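Local coordinates for H subunit of photosynthetic reaction center complex (Rhodopseudomonas palustris, PDB 6Z5S), which probably caps the cytoplasmic side of the photosynthetic reaction centre, crossing the membrane with one helix and shielding the quinone region while assisting proton uptake, at residues D233-C236 with A237-A241; L190-V193 with P194-L197; A89-P92 with G93-F96; P74-S77 with N78-P81; P119-G122 with L123-P127. One frame throughout, in Å; residues are numbered along the deposited sequence.

Interaction 1. Residues D233-C236 with A237-A241; sequences DKIC and AYYGA
A237 reaches back to D233, its backbone N donating to D233 O at 2.8 Å while its CB sits beside the same carbonyl oxygen. The carboxylate of D233 is engaged elsewhere, OD2 being hydrogen-bonded to the backbone of another protein chain. Y238 N follows with a bond to K234 O of 2.9 Å. Its ring CG stands anti to the backbone N (chi1 -176°), which carries the ring away from D233-C236; there it meets F103 edge-to-face and its OH bonds to Q214 O. These i to i+4 bonds belong to helix 229-245, the last helix of the subunit, which lies against strand 188-192. Y239 makes the apolar side-chain contact of the segment, with I235. Its N donates to I235 O at 3.0 Å, and CG beside the backbone N (chi1 -77°) sets the ring alongside I235, its CD2/CE2 edge toward that residue. I235 and Y239 run side by side, pointing the same way: I235 CG2 touches Y239 CE2 at 3.7 Å, and the carbonyl oxygen of I235 lies near the ring plane at the CD2 edge. Beyond, Y239 OH bonds to L190 O, so the phenol spans from the helix to the strand. G240, with no side chain, closes its turn through N to C236 O at 2.9 Å, while the side chain of C236 packs on an aromatic residue of another protein chain. A241 N continues the pattern to A237 O.

Interaction 2. Residues L190-V193 with P194-L197; sequences LLPV and PFAL
F195 folds back on P192, and its side chain can be traced outward from the main chain. CB lies 3.5 Å from P192 O, the acceptor of the residue's own N-H (F195 N to P192 O, 3.0 Å); CB also lies near L191 CD1, a looser contact. The ring is set beside the backbone N (chi1 -81°), which brings its CD2 corner to the proline: F195 CD2 is 3.8 Å from P192 CB and a similar distance from CG. P192 CB thus touches the ring at its edge, in the ring plane. L191 sends CD2 to A196 CB at 3.8 Å, and A196 N donates to V193 O at 2.9 Å. V193 and P194, joined by the peptide bond, set their side chains at about a right angle. P194 and F195 each pack on a basic side chain of another protein chain, and Y239 and I235 of helix 229-245 pack on P192. Two successive i to i+3 bonds mark a short 3-10 turn, here ending strand 188-192 at the edge of the antiparallel sheet of the PRC-barrel domain.

Interaction 3. Residues A89-P92 with G93-F96; sequences APWP and GAPF. With 6PL ((4S,7R)-4-hydroxy-N,N,N-trimethyl-9-oxo-7-[(palmitoyloxy)methyl]-3,5,8-trioxa-4-phosphahexacosan-1-aminium 4-oxide), chain B.
A type II beta turn from W91 to A94 places A94 under the indole of W91, at a site where a phosphatidylcholine head group meets the protein. P92 and G93 hold the two corners, G93 with the positive phi of 75° that this turn type requires at its second corner. The closing bond, A94 N to W91 O, is weak at 3.4 Å. A first torsion of 61° sets W91 CG between the backbone N and the carbonyl carbon and turns the ring toward A94. A94 CB then makes a CH-pi contact over the five-membered ring, 4.1 Å from its centroid and 26° off the normal. A89 CB rests on the same face, offset toward the rim, and touches A94 CB at 3.7 Å, so two methyl groups line one side of the indole. The lipid comes from the other side of the ring plane: choline methyls C7 and C8 lie on that side, C8 obliquely, 3.4 Å from W91 CD1. The turn thus forms part of the bed of a choline group, and the polar part of the lipid continues along P92: phosphate oxygen O1P stands 3.2 Å from P92 CG, while C4 nears P92 O. A cardiolipin lies about 8 Å from the side chain of P92, in keeping with a loop at the membrane surface. Hydrogen bonds tie the lipid to another protein chain as well, and the backbones of G93 and F96 bond to a neighbouring protein chain.

Interaction 4. Residues P74-S77 with N78-P81; sequences PSTS and NDRP
N78 leans its amide against S75, and D79 reaches back beside T76, so the amide and the carboxylate each fold back onto a residue three places earlier. N78 CG lies 3.8 Å from S75 CB, reached because CG stands beside the backbone N (chi1 -65°). The amide oxygen OD1 accepts a hydrogen bond from S77 OG at 3.2 Å; the hydroxyl lies in the carbonyl plane, with a C=O...OG angle of 154°. ND2 is bonded to the backbone of another protein chain, and bonds at both OD1 and ND2 should restrain the rotation of the amide. This is a short 3-10 turn, entered through an inverse gamma turn centred on S75 and closed by N78 N to S75 O, 3.0 Å, and D79 N to T76 O, 3.3 Å. The T76 and D79 side chains slant across each other, T76 CG2 meeting D79 OD2 at 3.8 Å. The carboxylate of D79 also has partners outside the turn: OD1 forms a salt bridge with a basic side chain of one other protein chain, and OD2 bonds to a polar side chain of a second, which makes the turn a junction between subunits. S75 OG, meanwhile, bonds to K71 NZ.

Interaction 5. Residues P119-G122 with L123-P127; sequences PELG and LDNLP
The backbones of L121 and L126 meet across a reversal of the chain, where L126 N donates weakly to L121 O at 3.2 Å and two residues, G122 and N125, take positive phi (63° and 58°). Two CA-H...O contacts also bridge the limbs: P127 CA to E120 O and L121 CA to L126 O, each 3.2 Å. At the open end P119 and P127 lie side by side and point the same way, their CG atoms 3.9 Å apart. L121 CB rests against N125 CA at 3.9 Å. With CG beside the backbone N (chi1 -58°), the L121 side chain brings CD2 near P127 CD, 4.4 Å away. The polar tips look elsewhere: D124 OD1 forms a salt bridge with R170, whose NE also donates to P127 O, and N125 OD1 bonds to R66. E120, on the other limb, pairs through OE2 with a basic side chain of another protein chain. With E120 and I128 bonded through their backbones just beyond, the arrangement is that of an irregular hairpin-like loop on the surface, leading into strand 129-131 of the antiparallel sheet.

Along the chain the five contacts come in series, none nesting in or crossing another. Interaction 4 (74-81) closes a turn after strand 70-73, and interaction 3 (89-96) closes a turn in the loop from strand 85-87 to strand 96-98; their nearest atoms are about 8 Å apart. Interaction 5 (119-127) follows helix 102-105 and leads to strand 129-131, lying across the chain's centre from interaction 3. Interaction 2 (190-197) ends strand 188-192, and interaction 1 (233-241) is internal to helix 229-245. Only these last two touch: Y239 of interaction 1 packs on L191 and P192 of interaction 2, tying helix to sheet.

Interaction 1. Residues D233-C236 with A237-A241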
loop_
_atom_site.group_PDB
_atom_site.type_symbol
_atom_site.label_atom_id
_atom_site.label_comp_id
_atom_site.label_asym_id
_atom_site.label_seq_id
_atom_site.Cartn_x
_atom_site.Cartn_y
_atom_site.Cartn_z
ATOM N N ASP D 233 10.331 -8.075 -30.564
ATOM C CA ASP D 233 9.606 -6.824 -30.750
ATOM C C ASP D 233 8.940 -6.761 -32.110
ATOM O O ASP D 233 7.816 -6.274 -32.222
ATOM C CB ASP D 233 10.492 -5.598 -30.550
ATOM C CG ASP D 233 10.533 -5.142 -29.114
ATOM O OD1 ASP D 233 9.709 -5.619 -28.310
ATOM O OD2 ASP D 233 11.295 -4.209 -28.815
ATOM N N LYS D 234 9.603 -7.247 -33.158
ATOM C CA LYS D 234 9.002 -7.151 -34.483
ATOM C C LYS D 234 7.717 -7.961 -34.572
ATOM O O LYS D 234 6.731 -7.505 -35.158
ATOM C CB LYS D 234 9.996 -7.596 -35.547
ATOM C CG LYS D 234 10.901 -6.483 -35.987
ATOM C CD LYS D 234 11.870 -6.939 -37.036
ATOM C CE LYS D 234 12.895 -5.868 -37.322
ATOM N NZ LYS D 234 13.960 -6.372 -38.225
ATOM N N ILE D 235 7.689 -9.143 -33.959
ATOM C CA ILE D 235 6.500 -9.986 -34.025
ATOM C C ILE D 235 5.374 -9.390 -33.191
ATOM O O ILE D 235 4.241 -9.231 -33.669
ATOM C CB ILE D 235 6.841 -11.417 -33.582
ATOM C CG1 ILE D 235 7.745 -12.078 -34.615
ATOM C CG2 ILE D 235 5.585 -12.231 -33.397
ATOM C CD1 ILE D 235 8.561 -13.209 -34.066
ATOM N N CYS D 236 5.662 -9.051 -31.931
ATOM C CA CYS D 236 4.623 -8.441 -31.110
ATOM C C CYS D 236 4.136 -7.129 -31.707
ATOM O O CYS D 236 2.964 -6.781 -31.556
ATOM C CB CYS D 236 5.115 -8.230 -29.681
ATOM S SG CYS D 236 5.923 -9.656 -28.944
ATOM N N ALA D 237 4.996 -6.410 -32.423
ATOM C CA ALA D 237 4.592 -5.155 -33.036
ATOM C C ALA D 237 3.740 -5.389 -34.270
ATOM O O ALA D 237 2.783 -4.648 -34.513
ATOM C CB ALA D 237 5.828 -4.336 -33.390
ATOM N N TYR D 238 4.073 -6.405 -35.065
ATOM C CA TYR D 238 3.217 -6.757 -36.186
ATOM C C TYR D 238 1.825 -7.113 -35.703
ATOM O O TYR D 238 0.829 -6.769 -36.347
ATOM C CB TYR D 238 3.820 -7.919 -36.969
ATOM C CG TYR D 238 3.034 -8.274 -38.200
ATOM C CD1 TYR D 238 3.299 -7.664 -39.410
ATOM C CD2 TYR D 238 2.022 -9.215 -38.151
ATOM C CE1 TYR D 238 2.584 -7.980 -40.532
ATOM C CE2 TYR D 238 1.299 -9.532 -39.268
ATOM C CZ TYR D 238 1.585 -8.914 -40.456
ATOM O OH TYR D 238 0.864 -9.233 -41.578
ATOM N N TYR D 239 1.732 -7.796 -34.569
ATOM C CA TYR D 239 0.407 -8.133 -34.068
ATOM C C TYR D 239 -0.285 -6.947 -33.412
ATOM O O TYR D 239 -1.510 -6.832 -33.496
ATOM C CB TYR D 239 0.493 -9.303 -33.099
ATOM C CG TYR D 239 0.673 -10.610 -33.814
ATOM C CD1 TYR D 239 -0.409 -11.280 -34.350
ATOM C CD2 TYR D 239 1.928 -11.159 -33.980
ATOM C CE1 TYR D 239 -0.242 -12.471 -35.013
ATOM C CE2 TYR D 239 2.102 -12.345 -34.635
ATOM C CZ TYR D 239 1.016 -12.996 -35.150
ATOM O OH TYR D 239 1.205 -14.182 -35.807
ATOM N N GLY D 240 0.465 -6.057 -32.766
ATOM C CA GLY D 240 -0.137 -4.866 -32.203
ATOM C C GLY D 240 -0.619 -3.877 -33.238
ATOM O O GLY D 240 -1.534 -3.101 -32.954
ATOM N N ALA D 241 -0.011 -3.872 -34.423
ATOM C CA ALA D 241 -0.469 -2.975 -35.476
ATOM C C ALA D 241 -1.919 -3.239 -35.839
ATOM O O ALA D 241 -2.660 -2.305 -36.158
ATOM C CB ALA D 241 0.416 -3.115 -36.710
#

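Interaction 2. Residues L190-V193 with P194-L197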
loop_
_atom_site.group_PDB
_atom_site.type_symbol
_atom_site.label_atom_id
_atom_site.label_comp_id
_atom_site.label_asym_id
_atom_site.label_seq_id
_atom_site.Cartn_x
_atom_site.Cartn_y
_atom_site.Cartn_z
ATOM N N LEU D 190 5.927 -16.892 -35.798
ATOM C CA LEU D 190 5.603 -16.928 -34.384
ATOM C C LEU D 190 4.334 -16.137 -34.108
ATOM O O LEU D 190 4.003 -15.182 -34.814
ATOM C CB LEU D 190 6.755 -16.377 -33.552
ATOM C CG LEU D 190 7.943 -17.326 -33.419
ATOM C CD1 LEU D 190 9.035 -16.685 -32.604
ATOM C CD2 LEU D 190 7.506 -18.627 -32.790
ATOM N N LEU D 191 3.617 -16.555 -33.076
ATOM C CA LEU D 191 2.400 -15.881 -32.635
ATOM C C LEU D 191 2.466 -15.728 -31.126
ATOM O O LEU D 191 2.480 -16.749 -30.408
ATOM C CB LEU D 191 1.167 -16.675 -33.052
ATOM C CG LEU D 191 -0.128 -16.401 -32.303
ATOM C CD1 LEU D 191 -0.564 -14.974 -32.506
ATOM C CD2 LEU D 191 -1.191 -17.355 -32.771
ATOM N N PRO D 192 2.533 -14.508 -30.602
ATOM C CA PRO D 192 2.597 -14.340 -29.150
ATOM C C PRO D 192 1.339 -14.873 -28.489
ATOM O O PRO D 192 0.225 -14.647 -28.961
ATOM C CB PRO D 192 2.731 -12.826 -28.972
ATOM C CG PRO D 192 3.210 -12.327 -30.279
ATOM C CD PRO D 192 2.606 -13.222 -31.304
ATOM N N VAL D 193 1.533 -15.602 -27.390
ATOM C CA VAL D 193 0.397 -16.194 -26.684
ATOM C C VAL D 193 -0.628 -15.152 -26.254
ATOM O O VAL D 193 -1.831 -15.387 -26.450
ATOM C CB VAL D 193 0.899 -17.050 -25.503
ATOM C CG1 VAL D 193 -0.261 -17.488 -24.640
ATOM C CG2 VAL D 193 1.660 -18.252 -26.014
ATOM N N PRO D 194 -0.250 -14.004 -25.679
ATOM C CA PRO D 194 -1.276 -13.029 -25.282
ATOM C C PRO D 194 -2.115 -12.515 -26.434
ATOM O O PRO D 194 -3.207 -11.990 -26.199
ATOM C CB PRO D 194 -0.458 -11.901 -24.645
ATOM C CG PRO D 194 0.773 -12.555 -24.185
ATOM C CD PRO D 194 1.085 -13.579 -25.221
ATOM N N PHE D 195 -1.648 -12.647 -27.668
ATOM C CA PHE D 195 -2.408 -12.218 -28.828
ATOM C C PHE D 195 -3.282 -13.325 -29.390
ATOM O O PHE D 195 -3.853 -13.158 -30.470
ATOM C CB PHE D 195 -1.468 -11.704 -29.915
ATOM C CG PHE D 195 -1.020 -10.294 -29.710
ATOM C CD1 PHE D 195 -1.885 -9.243 -29.934
ATOM C CD2 PHE D 195 0.267 -10.017 -29.299
ATOM C CE1 PHE D 195 -1.478 -7.950 -29.752
ATOM C CE2 PHE D 195 0.679 -8.722 -29.116
ATOM C CZ PHE D 195 -0.195 -7.687 -29.344
ATOM N N ALA D 196 -3.397 -14.445 -28.692
ATOM C CA ALA D 196 -4.169 -15.575 -29.177
ATOM C C ALA D 196 -5.106 -16.062 -28.087
ATOM O O ALA D 196 -4.791 -15.997 -26.897
ATOM C CB ALA D 196 -3.266 -16.720 -29.633
ATOM N N LEU D 197 -6.264 -16.553 -28.505
ATOM C CA LEU D 197 -7.229 -17.171 -27.604
ATOM C C LEU D 197 -7.098 -18.680 -27.770
ATOM O O LEU D 197 -7.823 -19.303 -28.547
ATOM C CB LEU D 197 -8.647 -16.698 -27.886
ATOM C CG LEU D 197 -9.072 -15.432 -27.145
ATOM C CD1 LEU D 197 -8.996 -15.675 -25.649
ATOM C CD2 LEU D 197 -8.234 -14.228 -27.541
#

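Interaction 3. Residues A89-P92 with G93-F96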
loop_
_atom_site.group_PDB
_atom_site.type_symbol
_atom_site.label_atom_id
_atom_site.label_comp_id
_atom_site.label_asym_id
_atom_site.label_seq_id
_atom_site.Cartn_x
_atom_site.Cartn_y
_atom_site.Cartn_z
ATOM N N ALA D 89 -0.604 17.699 -39.720
ATOM C CA ALA D 89 -0.859 19.128 -39.669
ATOM C C ALA D 89 0.432 19.830 -39.298
ATOM O O ALA D 89 1.272 19.244 -38.609
ATOM C CB ALA D 89 -1.960 19.457 -38.656
ATOM N N PRO D 90 0.627 21.074 -39.737
ATOM C CA PRO D 90 1.894 21.762 -39.469
ATOM C C PRO D 90 2.054 22.264 -38.048
ATOM O O PRO D 90 3.163 22.671 -37.684
ATOM C CB PRO D 90 1.862 22.935 -40.452
ATOM C CG PRO D 90 0.422 23.170 -40.687
ATOM C CD PRO D 90 -0.232 21.837 -40.653
ATOM N N TRP D 91 1.019 22.262 -37.249
ATOM C CA TRP D 91 1.172 22.863 -35.939
ATOM C C TRP D 91 1.750 21.863 -34.952
ATOM O O TRP D 91 1.706 20.654 -35.178
ATOM C CB TRP D 91 -0.171 23.387 -35.443
ATOM C CG TRP D 91 -1.222 22.354 -35.284
ATOM C CD1 TRP D 91 -1.344 21.452 -34.272
ATOM C CD2 TRP D 91 -2.326 22.133 -36.150
ATOM N NE1 TRP D 91 -2.453 20.673 -34.460
ATOM C CE2 TRP D 91 -3.075 21.073 -35.611
ATOM C CE3 TRP D 91 -2.752 22.723 -37.336
ATOM C CZ2 TRP D 91 -4.222 20.594 -36.216
ATOM C CZ3 TRP D 91 -3.893 22.250 -37.932
ATOM C CH2 TRP D 91 -4.617 21.196 -37.374
ATOM N N PRO D 92 2.316 22.343 -33.847
ATOM C CA PRO D 92 2.850 21.427 -32.837
ATOM C C PRO D 92 1.760 20.568 -32.221
ATOM O O PRO D 92 0.592 20.947 -32.169
ATOM C CB PRO D 92 3.466 22.368 -31.799
ATOM C CG PRO D 92 2.834 23.676 -32.050
ATOM C CD PRO D 92 2.610 23.742 -33.513
ATOM N N GLY D 93 2.156 19.391 -31.754
ATOM C CA GLY D 93 1.216 18.477 -31.156
ATOM C C GLY D 93 0.316 17.751 -32.125
ATOM O O GLY D 93 -0.534 16.975 -31.686
ATOM N N ALA D 94 0.465 17.975 -33.420
ATOM C CA ALA D 94 -0.369 17.282 -34.381
ATOM C C ALA D 94 0.052 15.820 -34.481
ATOM O O ALA D 94 1.239 15.508 -34.377
ATOM C CB ALA D 94 -0.273 17.944 -35.749
ATOM N N PRO D 95 -0.890 14.907 -34.671
ATOM C CA PRO D 95 -0.530 13.500 -34.833
ATOM C C PRO D 95 0.105 13.250 -36.190
ATOM O O PRO D 95 0.104 14.095 -37.084
ATOM C CB PRO D 95 -1.869 12.777 -34.699
ATOM C CG PRO D 95 -2.858 13.771 -35.123
ATOM C CD PRO D 95 -2.345 15.108 -34.695
ATOM N N PHE D 96 0.666 12.061 -36.334
ATOM C CA PHE D 96 1.314 11.664 -37.568
ATOM C C PHE D 96 0.482 10.611 -38.275
ATOM O O PHE D 96 -0.312 9.901 -37.657
ATOM C CB PHE D 96 2.716 11.129 -37.309
ATOM C CG PHE D 96 3.651 12.152 -36.771
ATOM C CD1 PHE D 96 3.756 12.363 -35.414
ATOM C CD2 PHE D 96 4.425 12.907 -37.620
ATOM C CE1 PHE D 96 4.615 13.305 -34.914
ATOM C CE2 PHE D 96 5.284 13.852 -37.124
ATOM C CZ PHE D 96 5.378 14.051 -35.769
HETATM C C22 6PL B . -10.763 25.452 -19.293
HETATM C C21 6PL B . -10.425 26.060 -20.628
HETATM C C20 6PL B . -9.528 25.207 -21.482
HETATM C C19 6PL B . -9.210 25.801 -22.833
HETATM C C18 6PL B . -8.432 27.097 -22.790
HETATM C C17 6PL B . -8.185 27.709 -24.147
HETATM C C16 6PL B . -7.461 29.031 -24.135
HETATM C C15 6PL B . -7.480 29.743 -25.464
HETATM C C14 6PL B . -6.722 29.050 -26.575
HETATM C C13 6PL B . -5.224 29.303 -26.561
HETATM C C12 6PL B . -4.550 28.879 -27.830
HETATM C C11 6PL B . -4.343 27.397 -27.945
HETATM O O11 6PL B . -4.855 26.684 -28.766
HETATM O O3 6PL B . -3.494 26.952 -27.026
HETATM C C3 6PL B . -2.994 25.613 -27.223
HETATM C C2 6PL B . -2.027 25.286 -26.109
HETATM C C1 6PL B . -0.964 24.290 -26.498
HETATM O O3P 6PL B . -0.110 24.805 -27.544
HETATM P P 6PL B . 1.066 23.867 -28.096
HETATM O O1P 6PL B . 1.808 24.629 -29.155
HETATM O O2P 6PL B . 1.819 23.309 -26.924
HETATM O O4P 6PL B . 0.274 22.649 -28.781
HETATM C C4 6PL B . -0.460 22.849 -30.024
HETATM C C5 6PL B . -1.825 23.445 -29.788
HETATM N N 6PL B . -2.801 23.362 -30.946
HETATM C C7 6PL B . -2.260 24.075 -32.133
HETATM C C8 6PL B . -3.034 21.944 -31.309
HETATM C C6 6PL B . -4.098 23.978 -30.561
HETATM O O2 6PL B . -2.712 24.663 -24.990
HETATM C C31 6PL B . -3.263 25.453 -24.062
HETATM O O31 6PL B . -4.057 26.317 -24.321
HETATM C C32 6PL B . -2.684 25.149 -22.711
HETATM C C33 6PL B . -3.706 24.980 -21.642
HETATM C C34 6PL B . -4.394 26.282 -21.298
HETATM C C35 6PL B . -5.359 26.175 -20.153
HETATM C C36 6PL B . -4.762 25.582 -18.907
HETATM C C37 6PL B . -5.613 25.754 -17.678
HETATM C C38 6PL B . -4.981 25.223 -16.421
HETATM C C39 6PL B . -3.557 25.672 -16.211
HETATM C C40 6PL B . -2.887 25.057 -15.010
#

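Interaction 4. Residues P74-S77 with N78-P81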
loop_
_atom_site.group_PDB
_atom_site.type_symbol
_atom_site.label_atom_id
_atom_site.label_comp_id
_atom_site.label_asym_id
_atom_site.label_seq_id
_atom_site.Cartn_x
_atom_site.Cartn_y
_atom_site.Cartn_z
ATOM N N PRO D 74 21.055 5.912 -21.239
ATOM C CA PRO D 74 19.969 5.618 -22.179
ATOM C C PRO D 74 20.355 4.756 -23.375
ATOM O O PRO D 74 21.480 4.830 -23.859
ATOM C CB PRO D 74 19.551 7.009 -22.654
ATOM C CG PRO D 74 20.742 7.839 -22.453
ATOM C CD PRO D 74 21.329 7.354 -21.182
ATOM N N SER D 75 19.413 3.939 -23.837
ATOM C CA SER D 75 19.614 3.095 -25.013
ATOM C C SER D 75 19.196 3.867 -26.262
ATOM O O SER D 75 18.148 3.635 -26.864
ATOM C CB SER D 75 18.836 1.795 -24.873
ATOM O OG SER D 75 19.269 1.057 -23.750
ATOM N N THR D 76 20.056 4.805 -26.652
ATOM C CA THR D 76 19.714 5.705 -27.746
ATOM C C THR D 76 19.639 4.974 -29.081
ATOM O O THR D 76 18.904 5.400 -29.977
ATOM C CB THR D 76 20.727 6.842 -27.808
ATOM O OG1 THR D 76 20.813 7.460 -26.521
ATOM C CG2 THR D 76 20.297 7.887 -28.816
ATOM N N SER D 77 20.366 3.869 -29.230
ATOM C CA SER D 77 20.296 3.108 -30.468
ATOM C C SER D 77 18.975 2.376 -30.641
ATOM O O SER D 77 18.706 1.880 -31.738
ATOM C CB SER D 77 21.442 2.103 -30.532
ATOM O OG SER D 77 21.318 1.128 -29.515
ATOM N N ASN D 78 18.150 2.299 -29.605
ATOM C CA ASN D 78 16.863 1.625 -29.684
ATOM C C ASN D 78 15.742 2.546 -30.137
ATOM O O ASN D 78 14.607 2.087 -30.282
ATOM C CB ASN D 78 16.499 1.022 -28.326
ATOM C CG ASN D 78 17.449 -0.073 -27.904
ATOM O OD1 ASN D 78 18.583 -0.134 -28.364
ATOM N ND2 ASN D 78 16.987 -0.946 -27.026
ATOM N N ASP D 79 16.035 3.823 -30.383
ATOM C CA ASP D 79 14.972 4.812 -30.514
ATOM C C ASP D 79 14.197 4.674 -31.814
ATOM O O ASP D 79 12.988 4.924 -31.830
ATOM C CB ASP D 79 15.550 6.217 -30.412
ATOM C CG ASP D 79 15.957 6.574 -29.010
ATOM O OD1 ASP D 79 15.762 5.740 -28.105
ATOM O OD2 ASP D 79 16.472 7.690 -28.811
ATOM N N ARG D 80 14.862 4.285 -32.904
ATOM C CA ARG D 80 14.289 4.370 -34.243
ATOM C C ARG D 80 13.724 5.766 -34.460
ATOM O O ARG D 80 12.503 5.931 -34.557
ATOM C CB ARG D 80 13.195 3.324 -34.458
ATOM C CG ARG D 80 13.683 1.901 -34.501
ATOM C CD ARG D 80 12.532 0.957 -34.768
ATOM N NE ARG D 80 12.075 1.015 -36.148
ATOM C CZ ARG D 80 10.802 1.074 -36.514
ATOM N NH1 ARG D 80 10.487 1.120 -37.794
ATOM N NH2 ARG D 80 9.847 1.097 -35.600
ATOM N N PRO D 81 14.567 6.784 -34.530
ATOM C CA PRO D 81 14.065 8.161 -34.571
ATOM C C PRO D 81 13.256 8.476 -35.814
ATOM O O PRO D 81 12.125 8.957 -35.716
ATOM C CB PRO D 81 15.347 9.000 -34.525
ATOM C CG PRO D 81 16.404 8.072 -34.052
ATOM C CD PRO D 81 16.033 6.735 -34.558
#

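Interaction 5. Residues P119-G122 with L123-P127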
loop_
_atom_site.group_PDB
_atom_site.type_symbol
_atom_site.label_atom_id
_atom_site.label_comp_id
_atom_site.label_asym_id
_atom_site.label_seq_id
_atom_site.Cartn_x
_atom_site.Cartn_y
_atom_site.Cartn_z
ATOM N N PRO D 119 19.339 -13.367 -28.857
ATOM C CA PRO D 119 18.361 -13.831 -27.869
ATOM C C PRO D 119 18.803 -13.533 -26.447
ATOM O O PRO D 119 19.959 -13.208 -26.178
ATOM C CB PRO D 119 18.299 -15.341 -28.121
ATOM C CG PRO D 119 19.573 -15.660 -28.793
ATOM C CD PRO D 119 19.884 -14.481 -29.642
ATOM N N GLU D 120 17.848 -13.642 -25.530
ATOM C CA GLU D 120 18.146 -13.546 -24.108
ATOM C C GLU D 120 18.764 -14.853 -23.635
ATOM O O GLU D 120 18.226 -15.930 -23.898
ATOM C CB GLU D 120 16.884 -13.252 -23.306
ATOM C CG GLU D 120 16.084 -12.078 -23.797
ATOM C CD GLU D 120 14.990 -11.690 -22.825
ATOM O OE1 GLU D 120 15.182 -11.891 -21.607
ATOM O OE2 GLU D 120 13.941 -11.185 -23.274
ATOM N N LEU D 121 19.882 -14.757 -22.924
ATOM C CA LEU D 121 20.642 -15.938 -22.546
ATOM C C LEU D 121 20.339 -16.435 -21.142
ATOM O O LEU D 121 20.820 -17.509 -20.770
ATOM C CB LEU D 121 22.138 -15.658 -22.677
ATOM C CG LEU D 121 22.554 -15.223 -24.078
ATOM C CD1 LEU D 121 24.060 -15.203 -24.192
ATOM C CD2 LEU D 121 21.947 -16.136 -25.123
ATOM N N GLY D 122 19.565 -15.696 -20.360
ATOM C CA GLY D 122 19.179 -16.173 -19.048
ATOM C C GLY D 122 20.333 -16.366 -18.090
ATOM O O GLY D 122 20.950 -15.391 -17.653
ATOM N N LEU D 123 20.632 -17.609 -17.747
ATOM C CA LEU D 123 21.679 -17.838 -16.760
ATOM C C LEU D 123 22.745 -18.818 -17.217
ATOM O O LEU D 123 23.922 -18.611 -16.920
ATOM C CB LEU D 123 21.058 -18.327 -15.454
ATOM C CG LEU D 123 21.965 -18.176 -14.240
ATOM C CD1 LEU D 123 22.581 -16.794 -14.218
ATOM C CD2 LEU D 123 21.179 -18.426 -12.978
ATOM N N ASP D 124 22.369 -19.876 -17.927
ATOM C CA ASP D 124 23.327 -20.842 -18.439
ATOM C C ASP D 124 23.830 -20.483 -19.827
ATOM O O ASP D 124 24.298 -21.367 -20.554
ATOM C CB ASP D 124 22.713 -22.239 -18.449
ATOM C CG ASP D 124 21.275 -22.236 -18.909
ATOM O OD1 ASP D 124 20.724 -21.136 -19.121
ATOM O OD2 ASP D 124 20.695 -23.331 -19.057
ATOM N N ASN D 125 23.731 -19.211 -20.212
ATOM C CA ASN D 125 24.228 -18.729 -21.497
ATOM C C ASN D 125 23.576 -19.466 -22.662
ATOM O O ASN D 125 24.220 -19.777 -23.664
ATOM C CB ASN D 125 25.751 -18.829 -21.565
ATOM C CG ASN D 125 26.432 -17.822 -20.671
ATOM O OD1 ASN D 125 26.049 -16.655 -20.630
ATOM N ND2 ASN D 125 27.438 -18.271 -19.932
ATOM N N LEU D 126 22.291 -19.755 -22.525
ATOM C CA LEU D 126 21.510 -20.359 -23.587
ATOM C C LEU D 126 20.225 -19.574 -23.772
ATOM O O LEU D 126 19.706 -18.999 -22.814
ATOM C CB LEU D 126 21.177 -21.820 -23.266
ATOM C CG LEU D 126 22.385 -22.739 -23.122
ATOM C CD1 LEU D 126 21.941 -24.122 -22.695
ATOM C CD2 LEU D 126 23.172 -22.795 -24.415
ATOM N N PRO D 127 19.692 -19.525 -24.988
ATOM C CA PRO D 127 18.422 -18.825 -25.201
ATOM C C PRO D 127 17.331 -19.382 -24.301
ATOM O O PRO D 127 17.186 -20.595 -24.151
ATOM C CB PRO D 127 18.126 -19.081 -26.680
ATOM C CG PRO D 127 19.461 -19.306 -27.282
ATOM C CD PRO D 127 20.262 -20.025 -26.247
#